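Long-range contacts in putative hydrolase (Bacteroides ovatus, PDB 4HBS), which is a putative hydrolase of undetermined substrate, built as a five-bladed beta-propeller whose sequence family belongs to the beta-fructosidase clan: residues F49-W55 with D108-W113; Q312-R318 with Y353-V359. One frame throughout, in Å; residues are numbered along the deposited sequence.

Overall arrangement
A propeller stays together partly through the links between its blades, and this chain illustrates how. From the N terminus, strands 24-26 and 38-42 enter a sheet finished by the late strands 356-361, 371-377 and 399-403, so that chain start and chain end share one blade and close the ring. Contact 1 ties the connection leaving that blade, 49-55, to 108-113, closing a 52-residue excursion through the first four-stranded sheet. Two further blades pass before contact 2, where loop 312-318 meets strand 356-361 of the ring-closing blade, closing a 34-residue excursion through strands 319-325 and 333-340. Contact 1 and contact 2 lie in series, neither nested nor crossing.

Contact 1. Residues F49-W55 with D108-W113; sequences FTRSLGW and DENLVW
One arginine illustrates how a single side chain can satisfy its donors on both sides of a loop-to-strand contact. F49-W55 is irregular, leaving helix 43-48 at F49 and turning a corner at G54, whose angles (phi/psi 85/-140) leave no room for a CB beside L53 O. D108-W113 begins as a 3-10 turn, closed by L111 N to D108 O at 3.0 Å, and continues as strand. No backbone pairing joins them; CA atoms of R51 and D108 are 8.5 Å apart, those of W55 and W113 7.7 Å. All three guanidinium nitrogens of R51 (m, t, p) are used: R51 NE and NH2 reach D108 OD1 and OD2, each at 2.9 Å, in a two-pronged salt bridge, while R51 NH1 donates to both L53 O and W55 O at 2.7 Å. W113 NE1 lies over one guanidinium face, 3.4 Å from R51 CZ. The W113 six-membered ring receives W55 CB in a CH-pi contact (3.4 Å to the centroid), the indole planes 4° from parallel but offset; F49 CE2 meets W113 CH2 at 4.2 Å. W55 NE1 makes a weak hydrogen bond to S78 OG. This is a blade-to-blade connection of a beta-propeller, packed against the outermost strand, 111-113, of the blade it leads into.

Contact 2. Residues Q312-R318 with Y353-V359; sequences QSMWFGR and YQHVYMV
Q312-R318 curls beside Y353-V359, and from Q312 to F316 its register runs against the strand, with CA atoms 6.0 Å apart at Q312 and V359 and 5.8 Å apart at F316 and V356; no direct backbone hydrogen bond joins them. This is a blade-to-blade interface of the five-bladed beta-propeller: Q312-R318 is the turn between strands 306-312 and 319-325, and Y353-V359 enters and forms the first part of edge strand 356-361 of the neighbouring sheet. W315 (45/59) and F316 (55/44) take left-handed helical angles, curling the turn so that the F316 side chain faces the strand. Q312, extended (t, t), donates from NE2 to V356 O at 2.7 Å and to G317 O at 2.9 Å, while Q312 CG packs on V359 CG2 at 3.7 Å. F316 (m) stacks face-to-face on H355 (m), centroids 3.8 Å apart and planes at 16°; H355 ND1 bonds a glycerol, probably from crystallisation. F316 CD1 also touches Y357 CB at 3.9 Å, and Y357 OH turns to D59. R318 CG lies 4.0 Å from V356 CG1, its NH1 held by L341 O. A water completes the join, donating to F316 O at 2.7 Å and accepting from V356 N at 3.3 Å.

Contact 1. Residues F49-W55 with D108-W113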
loop_
_atom_site.group_PDB
_atom_site.type_symbol
_atom_site.label_atom_id
_atom_site.label_comp_id
_atom_site.label_asym_id
_atom_site.label_seq_id
_atom_site.Cartn_x
_atom_site.Cartn_y
_atom_site.Cartn_z
ATOM N N PHE A 49 -9.907 -4.853 -10.726
ATOM C CA PHE A 49 -8.543 -5.360 -10.801
ATOM C C PHE A 49 -8.491 -6.845 -11.267
ATOM O O PHE A 49 -7.507 -7.534 -11.008
ATOM C CB PHE A 49 -7.841 -5.140 -9.466
ATOM C CG PHE A 49 -7.669 -3.658 -9.188
ATOM C CD1 PHE A 49 -8.716 -2.904 -8.663
ATOM C CD2 PHE A 49 -6.479 -3.013 -9.487
ATOM C CE1 PHE A 49 -8.566 -1.538 -8.423
ATOM C CE2 PHE A 49 -6.337 -1.644 -9.259
ATOM C CZ PHE A 49 -7.381 -0.915 -8.718
ATOM N N THR A 50 -9.533 -7.307 -12.008
ATOM C CA THR A 50 -9.574 -8.595 -12.706
ATOM C C THR A 50 -9.515 -8.176 -14.146
ATOM O O THR A 50 -10.566 -7.960 -14.753
ATOM C CB THR A 50 -10.812 -9.414 -12.363
ATOM O OG1 THR A 50 -10.933 -9.516 -10.968
ATOM C CG2 THR A 50 -10.746 -10.798 -12.908
ATOM N N ARG A 51 -8.290 -7.921 -14.660
ATOM C CA ARG A 51 -8.077 -7.391 -16.013
ATOM C C ARG A 51 -7.401 -8.414 -16.917
ATOM O O ARG A 51 -6.788 -9.358 -16.423
ATOM C CB ARG A 51 -7.227 -6.119 -15.935
ATOM C CG ARG A 51 -7.723 -5.126 -14.872
ATOM C CD ARG A 51 -7.073 -3.751 -14.899
ATOM N NE ARG A 51 -7.394 -3.016 -16.122
ATOM C CZ ARG A 51 -6.674 -3.012 -17.243
ATOM N NH1 ARG A 51 -5.541 -3.698 -17.318
ATOM N NH2 ARG A 51 -7.085 -2.325 -18.296
ATOM N N SER A 52 -7.535 -8.233 -18.244
ATOM C CA SER A 52 -6.985 -9.146 -19.245
ATOM C C SER A 52 -5.859 -8.570 -20.102
ATOM O O SER A 52 -5.080 -9.358 -20.643
ATOM C CB SER A 52 -8.097 -9.607 -20.171
ATOM O OG SER A 52 -9.024 -10.367 -19.415
ATOM N N LEU A 53 -5.806 -7.237 -20.297
ATOM C CA LEU A 53 -4.789 -6.591 -21.124
ATOM C C LEU A 53 -4.143 -5.485 -20.336
ATOM O O LEU A 53 -4.859 -4.647 -19.789
ATOM C CB LEU A 53 -5.435 -6.009 -22.414
ATOM C CG LEU A 53 -4.970 -6.557 -23.765
ATOM C CD1 LEU A 53 -5.376 -5.621 -24.878
ATOM C CD2 LEU A 53 -3.460 -6.812 -23.796
ATOM N N GLY A 54 -2.819 -5.450 -20.311
ATOM C CA GLY A 54 -2.092 -4.441 -19.548
ATOM C C GLY A 54 -1.939 -4.902 -18.119
ATOM O O GLY A 54 -1.710 -6.096 -17.903
ATOM N N TRP A 55 -2.081 -3.990 -17.121
ATOM C CA TRP A 55 -1.938 -4.408 -15.712
ATOM C C TRP A 55 -2.907 -5.538 -15.460
ATOM O O TRP A 55 -4.092 -5.363 -15.718
ATOM C CB TRP A 55 -2.206 -3.254 -14.729
ATOM C CG TRP A 55 -1.917 -3.618 -13.304
ATOM C CD1 TRP A 55 -0.788 -3.337 -12.598
ATOM C CD2 TRP A 55 -2.767 -4.355 -12.420
ATOM N NE1 TRP A 55 -0.867 -3.876 -11.339
ATOM C CE2 TRP A 55 -2.075 -4.505 -11.201
ATOM C CE3 TRP A 55 -4.012 -4.992 -12.567
ATOM C CZ2 TRP A 55 -2.603 -5.227 -10.132
ATOM C CZ3 TRP A 55 -4.516 -5.718 -11.514
ATOM C CH2 TRP A 55 -3.828 -5.809 -10.309
ATOM N N ASP A 108 -13.698 0.223 -16.011
ATOM C CA ASP A 108 -12.281 0.004 -16.365
ATOM C C ASP A 108 -11.705 1.169 -17.135
ATOM O O ASP A 108 -10.525 1.485 -16.973
ATOM C CB ASP A 108 -12.060 -1.274 -17.169
ATOM C CG ASP A 108 -10.605 -1.734 -17.092
ATOM O OD1 ASP A 108 -10.230 -2.391 -16.065
ATOM O OD2 ASP A 108 -9.814 -1.362 -18.001
ATOM N N GLU A 109 -12.533 1.811 -17.976
ATOM C CA GLU A 109 -12.152 3.009 -18.730
ATOM C C GLU A 109 -11.589 4.108 -17.812
ATOM O O GLU A 109 -10.834 4.953 -18.291
ATOM C CB GLU A 109 -13.348 3.570 -19.552
ATOM C CG GLU A 109 -14.628 3.843 -18.766
ATOM C CD GLU A 109 -15.830 4.348 -19.550
ATOM O OE1 GLU A 109 -15.740 4.470 -20.795
ATOM O OE2 GLU A 109 -16.877 4.604 -18.912
ATOM N N ASN A 110 -11.960 4.106 -16.509
ATOM C CA ASN A 110 -11.507 5.106 -15.551
ATOM C C ASN A 110 -10.133 4.792 -14.950
ATOM O O ASN A 110 -9.532 5.691 -14.380
ATOM C CB ASN A 110 -12.529 5.285 -14.450
ATOM C CG ASN A 110 -13.859 5.774 -14.978
ATOM O OD1 ASN A 110 -14.811 5.004 -15.156
ATOM N ND2 ASN A 110 -13.935 7.058 -15.298
ATOM N N LEU A 111 -9.627 3.557 -15.073
ATOM C CA LEU A 111 -8.290 3.213 -14.592
ATOM C C LEU A 111 -7.293 3.630 -15.674
ATOM O O LEU A 111 -7.116 2.893 -16.642
ATOM C CB LEU A 111 -8.189 1.698 -14.297
ATOM C CG LEU A 111 -9.217 1.104 -13.322
ATOM C CD1 LEU A 111 -8.848 -0.327 -12.963
ATOM C CD2 LEU A 111 -9.345 1.938 -12.053
ATOM N N VAL A 112 -6.695 4.830 -15.554
ATOM C CA VAL A 112 -5.758 5.357 -16.562
ATOM C C VAL A 112 -4.323 4.919 -16.225
ATOM O O VAL A 112 -3.619 5.616 -15.493
ATOM C CB VAL A 112 -5.875 6.898 -16.695
ATOM C CG1 VAL A 112 -4.995 7.417 -17.827
ATOM C CG2 VAL A 112 -7.335 7.308 -16.916
ATOM N N TRP A 113 -3.886 3.784 -16.801
ATOM C CA TRP A 113 -2.545 3.226 -16.560
ATOM C C TRP A 113 -1.504 4.108 -17.229
ATOM O O TRP A 113 -1.450 4.152 -18.468
ATOM C CB TRP A 113 -2.448 1.771 -17.086
ATOM C CG TRP A 113 -3.493 0.879 -16.499
ATOM C CD1 TRP A 113 -4.739 0.636 -17.006
ATOM C CD2 TRP A 113 -3.480 0.323 -15.179
ATOM N NE1 TRP A 113 -5.489 -0.077 -16.100
ATOM C CE2 TRP A 113 -4.748 -0.263 -14.956
ATOM C CE3 TRP A 113 -2.519 0.263 -14.162
ATOM C CZ2 TRP A 113 -5.071 -0.916 -13.755
ATOM C CZ3 TRP A 113 -2.847 -0.352 -12.969
ATOM C CH2 TRP A 113 -4.103 -0.949 -12.777
#

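Contact 2. Residues Q312-R318 with Y353-V359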
loop_
_atom_site.group_PDB
_atom_site.type_symbol
_atom_site.label_atom_id
_atom_site.label_comp_id
_atom_site.label_asym_id
_atom_site.label_seq_id
_atom_site.Cartn_x
_atom_site.Cartn_y
_atom_site.Cartn_z
ATOM N N GLN A 312 -1.473 -5.255 9.969
ATOM C CA GLN A 312 -1.591 -6.692 9.827
ATOM C C GLN A 312 -0.862 -7.341 10.964
ATOM O O GLN A 312 0.240 -6.909 11.282
ATOM C CB GLN A 312 -0.968 -7.114 8.521
ATOM C CG GLN A 312 -1.243 -8.549 8.147
ATOM C CD GLN A 312 -0.360 -8.974 7.025
ATOM O OE1 GLN A 312 0.410 -8.176 6.457
ATOM N NE2 GLN A 312 -0.449 -10.238 6.685
ATOM N N SER A 313 -1.424 -8.397 11.560
ATOM C CA SER A 313 -0.738 -9.097 12.648
ATOM C C SER A 313 0.556 -9.727 12.105
ATOM O O SER A 313 0.712 -9.875 10.890
ATOM C CB SER A 313 -1.645 -10.140 13.295
ATOM O OG SER A 313 -2.009 -11.166 12.389
HETATM N N MSE A 314 1.492 -10.028 12.999
HETATM C CA MSE A 314 2.817 -10.519 12.632
HETATM C C MSE A 314 2.865 -11.875 11.906
HETATM O O MSE A 314 1.949 -12.688 12.014
HETATM C CB MSE A 314 3.706 -10.608 13.858
HETATM C CG MSE A 314 3.409 -11.803 14.740
HETATM SE SE MSE A 314 4.351 -11.735 16.411
HETATM C CE MSE A 314 6.162 -11.118 15.771
ATOM N N TRP A 315 4.019 -12.084 11.217
ATOM C CA TRP A 315 4.413 -13.205 10.365
ATOM C C TRP A 315 3.280 -13.606 9.410
ATOM O O TRP A 315 2.812 -14.752 9.340
ATOM C CB TRP A 315 4.996 -14.386 11.170
ATOM C CG TRP A 315 6.422 -14.152 11.612
ATOM C CD1 TRP A 315 6.894 -14.147 12.894
ATOM C CD2 TRP A 315 7.556 -13.879 10.764
ATOM N NE1 TRP A 315 8.250 -13.902 12.899
ATOM C CE2 TRP A 315 8.681 -13.728 11.606
ATOM C CE3 TRP A 315 7.732 -13.757 9.370
ATOM C CZ2 TRP A 315 9.961 -13.452 11.103
ATOM C CZ3 TRP A 315 8.995 -13.472 8.875
ATOM C CH2 TRP A 315 10.091 -13.325 9.735
ATOM N N PHE A 316 2.886 -12.602 8.605
ATOM C CA PHE A 316 1.864 -12.728 7.562
ATOM C C PHE A 316 0.544 -13.273 8.123
ATOM O O PHE A 316 -0.075 -14.171 7.530
ATOM C CB PHE A 316 2.360 -13.628 6.423
ATOM C CG PHE A 316 3.654 -13.179 5.808
ATOM C CD1 PHE A 316 3.696 -12.070 4.988
ATOM C CD2 PHE A 316 4.820 -13.913 5.987
ATOM C CE1 PHE A 316 4.877 -11.699 4.344
ATOM C CE2 PHE A 316 6.013 -13.520 5.375
ATOM C CZ PHE A 316 6.031 -12.425 4.545
ATOM N N GLY A 317 0.141 -12.748 9.271
ATOM C CA GLY A 317 -1.080 -13.187 9.912
ATOM C C GLY A 317 -2.281 -12.678 9.158
ATOM O O GLY A 317 -2.219 -11.631 8.513
ATOM N N ARG A 318 -3.357 -13.441 9.196
ATOM C CA ARG A 318 -4.597 -13.074 8.537
ATOM C C ARG A 318 -5.378 -12.137 9.430
ATOM O O ARG A 318 -6.268 -11.469 8.915
ATOM C CB ARG A 318 -5.427 -14.320 8.185
ATOM C CG ARG A 318 -4.704 -15.279 7.256
ATOM C CD ARG A 318 -5.545 -16.460 6.804
ATOM N NE ARG A 318 -5.907 -17.394 7.892
ATOM C CZ ARG A 318 -7.149 -17.659 8.338
ATOM N NH1 ARG A 318 -8.208 -17.030 7.822
ATOM N NH2 ARG A 318 -7.336 -18.545 9.314
ATOM N N TYR A 353 -3.241 -20.304 -0.725
ATOM C CA TYR A 353 -2.130 -19.433 -1.166
ATOM C C TYR A 353 -1.024 -19.431 -0.113
ATOM O O TYR A 353 -1.179 -20.084 0.921
ATOM C CB TYR A 353 -2.648 -18.015 -1.449
ATOM C CG TYR A 353 -3.261 -17.345 -0.246
ATOM C CD1 TYR A 353 -4.606 -17.504 0.053
ATOM C CD2 TYR A 353 -2.499 -16.548 0.594
ATOM C CE1 TYR A 353 -5.190 -16.856 1.137
ATOM C CE2 TYR A 353 -3.059 -15.934 1.711
ATOM C CZ TYR A 353 -4.406 -16.092 1.981
ATOM O OH TYR A 353 -4.941 -15.514 3.101
ATOM N N GLN A 354 0.104 -18.735 -0.380
ATOM C CA GLN A 354 1.241 -18.718 0.550
ATOM C C GLN A 354 1.089 -17.641 1.606
ATOM O O GLN A 354 0.898 -17.981 2.773
ATOM C CB GLN A 354 2.590 -18.560 -0.194
ATOM C CG GLN A 354 3.845 -18.745 0.689
ATOM C CD GLN A 354 5.128 -18.284 0.016
ATOM O OE1 GLN A 354 5.186 -17.225 -0.594
ATOM N NE2 GLN A 354 6.207 -19.053 0.142
ATOM N N HIS A 355 1.188 -16.356 1.219
ATOM C CA HIS A 355 1.163 -15.238 2.164
ATOM C C HIS A 355 0.177 -14.171 1.794
ATOM O O HIS A 355 -0.027 -13.888 0.624
ATOM C CB HIS A 355 2.545 -14.559 2.244
ATOM C CG HIS A 355 3.605 -15.398 2.864
ATOM N ND1 HIS A 355 4.883 -15.441 2.336
ATOM C CD2 HIS A 355 3.547 -16.218 3.940
ATOM C CE1 HIS A 355 5.569 -16.269 3.110
ATOM N NE2 HIS A 355 4.806 -16.765 4.089
ATOM N N VAL A 356 -0.376 -13.533 2.807
ATOM C CA VAL A 356 -1.219 -12.375 2.653
ATOM C C VAL A 356 -0.389 -11.259 3.295
ATOM O O VAL A 356 0.216 -11.464 4.352
ATOM C CB VAL A 356 -2.670 -12.512 3.199
ATOM C CG1 VAL A 356 -2.719 -13.149 4.583
ATOM C CG2 VAL A 356 -3.376 -11.170 3.190
ATOM N N TYR A 357 -0.248 -10.145 2.614
ATOM C CA TYR A 357 0.589 -9.072 3.128
ATOM C C TYR A 357 0.118 -7.746 2.580
ATOM O O TYR A 357 -0.902 -7.707 1.887
ATOM C CB TYR A 357 2.064 -9.345 2.788
ATOM C CG TYR A 357 2.345 -9.507 1.309
ATOM C CD1 TYR A 357 2.097 -10.715 0.658
ATOM C CD2 TYR A 357 2.919 -8.478 0.574
ATOM C CE1 TYR A 357 2.342 -10.865 -0.702
ATOM C CE2 TYR A 357 3.198 -8.625 -0.777
ATOM C CZ TYR A 357 2.924 -9.829 -1.412
ATOM O OH TYR A 357 3.232 -10.005 -2.740
HETATM N N MSE A 358 0.783 -6.654 2.973
HETATM C CA MSE A 358 0.438 -5.322 2.523
HETATM C C MSE A 358 -1.050 -5.025 2.729
HETATM O O MSE A 358 -1.774 -4.686 1.781
HETATM C CB MSE A 358 0.815 -5.169 1.054
HETATM C CG MSE A 358 1.122 -3.755 0.680
HETATM SE SE MSE A 358 2.884 -3.226 1.231
HETATM C CE MSE A 358 3.882 -4.261 -0.147
ATOM N N VAL A 359 -1.513 -5.183 3.963
ATOM C CA VAL A 359 -2.903 -4.888 4.283
ATOM C C VAL A 359 -2.954 -3.378 4.386
ATOM O O VAL A 359 -2.438 -2.813 5.353
ATOM C CB VAL A 359 -3.390 -5.622 5.539
ATOM C CG1 VAL A 359 -4.851 -5.312 5.805
ATOM C CG2 VAL A 359 -3.198 -7.126 5.373
HETATM O O HOH W 1 -0.568 -15.662 5.319
#